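Long-range contact in putative exported protein (Bordetella parapertussis, PDB 3OCJ), which is of unknown function but carries a Rossmann-like methyltransferase domain and probably acts on its substrate with S-adenosylmethionine as cofactor: residues Arg29-Phe39 with Gln251-Gln262. Residues are numbered along the deposited sequence; the frame is centred on the assembly and turned at random.
Sequences RILLQGNVPGF and QLQQLVFTRLIQ
Arg29 and Arg259 each send a guanidinium group to a backbone carbonyl of the opposite segment. Arg29 meets Arg259 O side-on, using two nitrogens on one acceptor: NE lies 2.8 Å from Arg259 O with an N-H...O angle of 160°, whereas NH2 makes a more bent bond to that same oxygen. The acceptor lies in the guanidinium plane. A bend at chi3 (-66°) turns this edge toward the helix end, and one face is left to the amide of Gln262, stacked almost parallel with OE1 3.6 Å above the plane. That amide is itself fixed by a nearly straight bond from Gln262 NE2 to Thr258 O (3.0 Å).

In return, Arg259 NH1 donates to Gly34 O at 2.8 Å, in the carbonyl plane. Gly34, the first residue past helix 15-33, has positive phi, and its carbonyl also accepts from Gln44 of helix 41-53. A water that accepts from Arg259 NH2 lies close to the carbonyls of Gln33 and Asn35, and Gln33 CB lies over one face of the guanidinium, toward its rim.

Helix 247-261 closes with a wider pi-type turn at 256-261; the axis of its segment 251-261 makes an angle of 102° with that of helix 29-33, with a closest approach of 10.5 Å. Both belong to the helical region beside the seven-stranded mixed sheet, whose 3-2-1-4-5-7-6 order is that of class I methyltransferases.

Apolar packing extends from the arginines in two directions. Ile30 CD1 meets Leu260 CD2 at 3.7 Å. At the end of the type II turn from Val36 to Phe39, Leu255 CD2 approaches Phe39 CB at 3.6 Å, while Leu252 crosses the far end of the ring and Gln251 CB lies at its edge. Leu47 of helix 41-53 touches Leu252 and Leu255.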
ATOM      1  N   ARG A  29       7.559 -20.569  15.806  1.00 24.35           N
ATOM      2  CA  ARG A  29       6.435 -19.865  16.409  1.00 25.93           C
ATOM      3  C   ARG A  29       5.171 -20.716  16.377  1.00 30.39           C
ATOM      4  O   ARG A  29       4.341 -20.636  17.282  1.00 32.94           O
ATOM      5  CB  ARG A  29       6.199 -18.515  15.724  1.00 24.30           C
ATOM      6  CG  ARG A  29       7.290 -17.501  16.004  1.00 23.96           C
ATOM      7  CD  ARG A  29       6.875 -16.093  15.595  1.00 25.73           C
ATOM      8  NE  ARG A  29       6.706 -15.933  14.152  1.00 21.58           N
ATOM      9  CZ  ARG A  29       7.678 -15.610  13.301  1.00 21.24           C
ATOM     10  NH1 ARG A  29       8.920 -15.419  13.730  1.00 21.50           N
ATOM     11  NH2 ARG A  29       7.400 -15.479  12.009  1.00 17.71           N
ATOM     12  N   ILE A  30       5.030 -21.531  15.335  1.00 27.18           N
ATOM     13  CA  ILE A  30       3.892 -22.440  15.226  1.00 27.14           C
ATOM     14  C   ILE A  30       4.011 -23.559  16.257  1.00 28.06           C
ATOM     15  O   ILE A  30       3.074 -23.822  17.014  1.00 31.55           O
ATOM     16  CB  ILE A  30       3.802 -23.080  13.830  1.00 26.11           C
ATOM     17  CG1 ILE A  30       3.502 -22.025  12.763  1.00 23.66           C
ATOM     18  CG2 ILE A  30       2.715 -24.142  13.802  1.00 26.04           C
ATOM     19  CD1 ILE A  30       3.679 -22.558  11.346  1.00 24.39           C
ATOM     20  N   LEU A  31       5.167 -24.214  16.282  1.00 26.68           N
ATOM     21  CA  LEU A  31       5.380 -25.353  17.171  1.00 29.97           C
ATOM     22  C   LEU A  31       5.303 -24.971  18.645  1.00 39.90           C
ATOM     23  O   LEU A  31       4.813 -25.746  19.467  1.00 37.11           O
ATOM     24  CB  LEU A  31       6.723 -26.022  16.873  1.00 29.51           C
ATOM     25  CG  LEU A  31       6.885 -26.622  15.476  1.00 33.84           C
ATOM     26  CD1 LEU A  31       8.264 -27.234  15.330  1.00 36.44           C
ATOM     27  CD2 LEU A  31       5.811 -27.657  15.201  1.00 37.63           C
ATOM     28  N   LEU A  32       5.791 -23.780  18.977  1.00 40.54           N
ATOM     29  CA  LEU A  32       5.831 -23.331  20.364  1.00 47.44           C
ATOM     30  C   LEU A  32       4.489 -22.798  20.863  1.00 49.46           C
ATOM     31  O   LEU A  32       4.200 -22.862  22.059  1.00 53.59           O
ATOM     32  CB  LEU A  32       6.917 -22.267  20.559  1.00 50.39           C
ATOM     33  CG  LEU A  32       8.371 -22.723  20.414  1.00 55.85           C
ATOM     34  CD1 LEU A  32       9.323 -21.540  20.537  1.00 55.38           C
ATOM     35  CD2 LEU A  32       8.706 -23.795  21.443  1.00 57.75           C
ATOM     36  N   GLN A  33       3.672 -22.275  19.953  1.00 37.45           N
ATOM     37  CA  GLN A  33       2.419 -21.631  20.344  1.00 36.04           C
ATOM     38  C   GLN A  33       1.187 -22.516  20.129  1.00 39.46           C
ATOM     39  O   GLN A  33       0.131 -22.272  20.711  1.00 42.80           O
ATOM     40  CB  GLN A  33       2.268 -20.277  19.641  1.00 38.03           C
ATOM     41  CG  GLN A  33       3.383 -19.304  19.997  1.00 37.56           C
ATOM     42  CD  GLN A  33       3.313 -17.995  19.231  1.00 46.69           C
ATOM     43  OE1 GLN A  33       2.367 -17.746  18.484  1.00 49.03           O
ATOM     44  NE2 GLN A  33       4.321 -17.149  19.415  1.00 48.99           N
ATOM     45  N   GLY A  34       1.331 -23.538  19.292  1.00 37.71           N
ATOM     46  CA  GLY A  34       0.295 -24.545  19.123  1.00 35.35           C
ATOM     47  C   GLY A  34      -0.934 -24.150  18.324  1.00 34.50           C
ATOM     48  O   GLY A  34      -0.916 -23.181  17.565  1.00 30.04           O
ATOM     49  N   ASN A  35      -2.007 -24.917  18.503  1.00 30.46           N
ATOM     50  CA  ASN A  35      -3.249 -24.734  17.762  1.00 25.88           C
ATOM     51  C   ASN A  35      -3.877 -23.350  17.939  1.00 28.00           C
ATOM     52  O   ASN A  35      -3.675 -22.688  18.957  1.00 35.53           O
ATOM     53  CB  ASN A  35      -4.284 -25.787  18.190  1.00 31.96           C
ATOM     54  CG  ASN A  35      -3.842 -27.209  17.896  1.00 34.44           C
ATOM     55  OD1 ASN A  35      -2.849 -27.442  17.209  1.00 35.59           O
ATOM     56  ND2 ASN A  35      -4.593 -28.174  18.422  1.00 32.50           N
ATOM     57  N   VAL A  36      -4.639 -22.922  16.939  1.00 26.07           N
ATOM     58  CA  VAL A  36      -5.530 -21.777  17.084  1.00 33.82           C
ATOM     59  C   VAL A  36      -6.903 -22.217  16.587  1.00 33.89           C
ATOM     60  O   VAL A  36      -7.010 -23.219  15.881  1.00 31.90           O
ATOM     61  CB  VAL A  36      -5.047 -20.543  16.285  1.00 29.97           C
ATOM     62  CG1 VAL A  36      -3.664 -20.104  16.748  1.00 30.77           C
ATOM     63  CG2 VAL A  36      -5.052 -20.832  14.790  1.00 31.45           C
ATOM     64  N   PRO A  37      -7.962 -21.484  16.960  1.00 36.50           N
ATOM     65  CA  PRO A  37      -9.295 -21.865  16.481  1.00 40.03           C
ATOM     66  C   PRO A  37      -9.345 -21.943  14.956  1.00 40.58           C
ATOM     67  O   PRO A  37      -9.115 -20.936  14.285  1.00 39.99           O
ATOM     68  CB  PRO A  37     -10.182 -20.721  16.979  1.00 42.04           C
ATOM     69  CG  PRO A  37      -9.471 -20.186  18.174  1.00 42.42           C
ATOM     70  CD  PRO A  37      -8.005 -20.331  17.875  1.00 43.90           C
ATOM     71  N   GLY A  38      -9.627 -23.127  14.422  1.00 39.35           N
ATOM     72  CA  GLY A  38      -9.768 -23.302  12.986  1.00 38.59           C
ATOM     73  C   GLY A  38      -8.522 -23.816  12.282  1.00 33.53           C
ATOM     74  O   GLY A  38      -8.603 -24.319  11.162  1.00 35.11           O
ATOM     75  N   PHE A  39      -7.372 -23.692  12.939  1.00 30.76           N
ATOM     76  CA  PHE A  39      -6.101 -24.094  12.345  1.00 27.05           C
ATOM     77  C   PHE A  39      -5.196 -24.783  13.362  1.00 25.48           C
ATOM     78  O   PHE A  39      -4.574 -24.118  14.189  1.00 26.57           O
ATOM     79  CB  PHE A  39      -5.376 -22.870  11.772  1.00 30.56           C
ATOM     80  CG  PHE A  39      -6.215 -22.051  10.836  1.00 27.81           C
ATOM     81  CD1 PHE A  39      -6.204 -22.304   9.475  1.00 28.48           C
ATOM     82  CD2 PHE A  39      -7.015 -21.028  11.316  1.00 37.18           C
ATOM     83  CE1 PHE A  39      -6.975 -21.555   8.613  1.00 26.11           C
ATOM     84  CE2 PHE A  39      -7.789 -20.272  10.457  1.00 36.46           C
ATOM     85  CZ  PHE A  39      -7.770 -20.536   9.102  1.00 33.62           C
ATOM     86  N   GLN A 251      -9.906 -14.879  10.162  1.00 17.63           N
ATOM     87  CA  GLN A 251      -9.102 -15.753  11.013  1.00 17.98           C
ATOM     88  C   GLN A 251      -7.849 -16.199  10.270  1.00 19.18           C
ATOM     89  O   GLN A 251      -6.749 -16.196  10.824  1.00 19.14           O
ATOM     90  CB  GLN A 251      -9.899 -16.984  11.454  1.00 21.61           C
ATOM     91  CG  GLN A 251     -11.025 -16.670  12.420  1.00 31.79           C
ATOM     92  CD  GLN A 251     -11.764 -17.915  12.875  1.00 50.89           C
ATOM     93  OE1 GLN A 251     -12.117 -18.774  12.065  1.00 58.48           O
ATOM     94  NE2 GLN A 251     -12.004 -18.018  14.178  1.00 54.35           N
ATOM     95  N   LEU A 252      -8.023 -16.574   9.008  1.00 16.75           N
ATOM     96  CA  LEU A 252      -6.891 -16.959   8.168  1.00 17.44           C
ATOM     97  C   LEU A 252      -5.861 -15.825   8.082  1.00 17.92           C
ATOM     98  O   LEU A 252      -4.669 -16.033   8.316  1.00 16.92           O
ATOM     99  CB  LEU A 252      -7.374 -17.371   6.778  1.00 19.46           C
ATOM    100  CG  LEU A 252      -6.276 -17.701   5.760  1.00 18.77           C
ATOM    101  CD1 LEU A 252      -5.513 -18.960   6.162  1.00 21.07           C
ATOM    102  CD2 LEU A 252      -6.843 -17.847   4.351  1.00 22.50           C
ATOM    103  N   GLN A 253      -6.324 -14.626   7.749  1.00 14.97           N
ATOM    104  CA  GLN A 253      -5.439 -13.471   7.673  1.00 15.12           C
ATOM    105  C   GLN A 253      -4.707 -13.220   8.986  1.00 15.92           C
ATOM    106  O   GLN A 253      -3.504 -12.958   8.997  1.00 15.73           O
ATOM    107  CB  GLN A 253      -6.228 -12.230   7.290  1.00 13.58           C
ATOM    108  CG  GLN A 253      -5.382 -10.982   7.315  1.00 14.38           C
ATOM    109  CD  GLN A 253      -6.169  -9.792   6.862  1.00 13.95           C
ATOM    110  OE1 GLN A 253      -6.571  -9.716   5.702  1.00 14.78           O
ATOM    111  NE2 GLN A 253      -6.388  -8.846   7.765  1.00 15.97           N
ATOM    112  N   GLN A 254      -5.421 -13.319  10.099  1.00 15.87           N
ATOM    113  CA  GLN A 254      -4.811 -13.059  11.391  1.00 16.61           C
ATOM    114  C   GLN A 254      -3.681 -14.038  11.699  1.00 17.11           C
ATOM    115  O   GLN A 254      -2.651 -13.649  12.247  1.00 16.51           O
ATOM    116  CB  GLN A 254      -5.864 -13.097  12.494  1.00 17.94           C
ATOM    117  CG  GLN A 254      -6.852 -11.955  12.382  1.00 20.84           C
ATOM    118  CD  GLN A 254      -8.020 -12.104  13.323  1.00 24.31           C
ATOM    119  OE1 GLN A 254      -8.393 -13.215  13.699  1.00 27.52           O
ATOM    120  NE2 GLN A 254      -8.609 -10.980  13.708  1.00 23.80           N
ATOM    121  N   LEU A 255      -3.876 -15.306  11.356  1.00 16.38           N
ATOM    122  CA  LEU A 255      -2.844 -16.306  11.588  1.00 17.63           C
ATOM    123  C   LEU A 255      -1.662 -16.031  10.673  1.00 16.09           C
ATOM    124  O   LEU A 255      -0.506 -15.996  11.114  1.00 18.42           O
ATOM    125  CB  LEU A 255      -3.402 -17.707  11.333  1.00 20.46           C
ATOM    126  CG  LEU A 255      -2.402 -18.846  11.543  1.00 26.94           C
ATOM    127  CD1 LEU A 255      -1.899 -18.871  12.982  1.00 24.95           C
ATOM    128  CD2 LEU A 255      -3.052 -20.168  11.173  1.00 36.77           C
ATOM    129  N   VAL A 256      -1.952 -15.813   9.397  1.00 15.97           N
ATOM    130  CA  VAL A 256      -0.901 -15.578   8.418  1.00 15.62           C
ATOM    131  C   VAL A 256      -0.077 -14.335   8.764  1.00 15.72           C
ATOM    132  O   VAL A 256       1.158 -14.372   8.714  1.00 17.77           O
ATOM    133  CB  VAL A 256      -1.462 -15.511   6.983  1.00 17.82           C
ATOM    134  CG1 VAL A 256      -0.372 -15.110   5.993  1.00 20.51           C
ATOM    135  CG2 VAL A 256      -2.054 -16.861   6.593  1.00 20.23           C
ATOM    136  N   PHE A 257      -0.743 -13.240   9.122  1.00 15.92           N
ATOM    137  CA  PHE A 257      -0.034 -12.003   9.444  1.00 13.74           C
ATOM    138  C   PHE A 257       0.654 -12.072  10.809  1.00 16.51           C
ATOM    139  O   PHE A 257       1.853 -11.844  10.917  1.00 16.61           O
ATOM    140  CB  PHE A 257      -0.975 -10.781   9.420  1.00 13.76           C
ATOM    141  CG  PHE A 257      -1.443 -10.358   8.046  1.00 13.28           C
ATOM    142  CD1 PHE A 257      -1.129 -11.079   6.902  1.00 16.07           C
ATOM    143  CD2 PHE A 257      -2.218  -9.210   7.915  1.00 13.97           C
ATOM    144  CE1 PHE A 257      -1.586 -10.660   5.645  1.00 16.18           C
ATOM    145  CE2 PHE A 257      -2.675  -8.789   6.670  1.00 16.06           C
ATOM    146  CZ  PHE A 257      -2.362  -9.511   5.537  1.00 16.09           C
ATOM    147  N   THR A 258      -0.099 -12.370  11.865  1.00 18.34           N
ATOM    148  CA  THR A 258       0.476 -12.285  13.209  1.00 18.84           C
ATOM    149  C   THR A 258       1.548 -13.329  13.485  1.00 20.53           C
ATOM    150  O   THR A 258       2.543 -13.037  14.145  1.00 22.08           O
ATOM    151  CB  THR A 258      -0.591 -12.385  14.312  1.00 24.22           C
ATOM    152  OG1 THR A 258      -1.181 -13.692  14.302  1.00 33.77           O
ATOM    153  CG2 THR A 258      -1.658 -11.340  14.094  1.00 22.84           C
ATOM    154  N   ARG A 259       1.355 -14.544  12.982  1.00 17.37           N
ATOM    155  CA  ARG A 259       2.270 -15.626  13.318  1.00 21.38           C
ATOM    156  C   ARG A 259       3.309 -15.924  12.242  1.00 18.51           C
ATOM    157  O   ARG A 259       4.453 -16.249  12.557  1.00 20.58           O
ATOM    158  CB  ARG A 259       1.496 -16.900  13.662  1.00 21.48           C
ATOM    159  CG  ARG A 259       2.378 -17.990  14.231  1.00 25.17           C
ATOM    160  CD  ARG A 259       1.562 -19.112  14.835  1.00 24.16           C
ATOM    161  NE  ARG A 259       0.723 -18.631  15.925  1.00 25.07           N
ATOM    162  CZ  ARG A 259       0.067 -19.428  16.762  1.00 33.04           C
ATOM    163  NH1 ARG A 259       0.160 -20.744  16.631  1.00 27.27           N
ATOM    164  NH2 ARG A 259      -0.676 -18.910  17.728  1.00 32.94           N
ATOM    165  N   LEU A 260       2.923 -15.827  10.977  1.00 17.98           N
ATOM    166  CA  LEU A 260       3.836 -16.269   9.925  1.00 17.66           C
ATOM    167  C   LEU A 260       4.701 -15.148   9.343  1.00 17.64           C
ATOM    168  O   LEU A 260       5.932 -15.181   9.464  1.00 18.09           O
ATOM    169  CB  LEU A 260       3.088 -17.030   8.829  1.00 16.58           C
ATOM    170  CG  LEU A 260       2.202 -18.176   9.331  1.00 19.05           C
ATOM    171  CD1 LEU A 260       1.594 -18.940   8.161  1.00 20.03           C
ATOM    172  CD2 LEU A 260       2.991 -19.121  10.240  1.00 20.27           C
ATOM    173  N   ILE A 261       4.069 -14.151   8.735  1.00 16.54           N
ATOM    174  CA  ILE A 261       4.807 -13.071   8.079  1.00 15.30           C
ATOM    175  C   ILE A 261       5.317 -12.019   9.057  1.00 14.19           C
ATOM    176  O   ILE A 261       6.470 -11.594   8.990  1.00 15.34           O
ATOM    177  CB  ILE A 261       3.919 -12.366   7.038  1.00 14.00           C
ATOM    178  CG1 ILE A 261       3.556 -13.337   5.910  1.00 17.18           C
ATOM    179  CG2 ILE A 261       4.589 -11.089   6.531  1.00 14.53           C
ATOM    180  CD1 ILE A 261       2.451 -12.819   4.995  1.00 16.70           C
ATOM    181  N   GLN A 262       4.438 -11.590   9.956  1.00 14.02           N
ATOM    182  CA  GLN A 262       4.708 -10.495  10.890  1.00 15.41           C
ATOM    183  C   GLN A 262       4.984  -9.195  10.141  1.00 13.99           C
ATOM    184  O   GLN A 262       6.070  -8.636  10.212  1.00 13.37           O
ATOM    185  CB  GLN A 262       5.828 -10.854  11.863  1.00 16.65           C
ATOM    186  CG  GLN A 262       5.557 -12.189  12.552  1.00 18.69           C
ATOM    187  CD  GLN A 262       6.234 -12.320  13.898  1.00 29.58           C
ATOM    188  OE1 GLN A 262       7.433 -12.085  14.031  1.00 26.15           O
ATOM    189  NE2 GLN A 262       5.463 -12.705  14.907  1.00 29.10           N
TER
HETATM  190  O   HOH W   1      -1.647 -20.864  19.562  1.00 29.54           O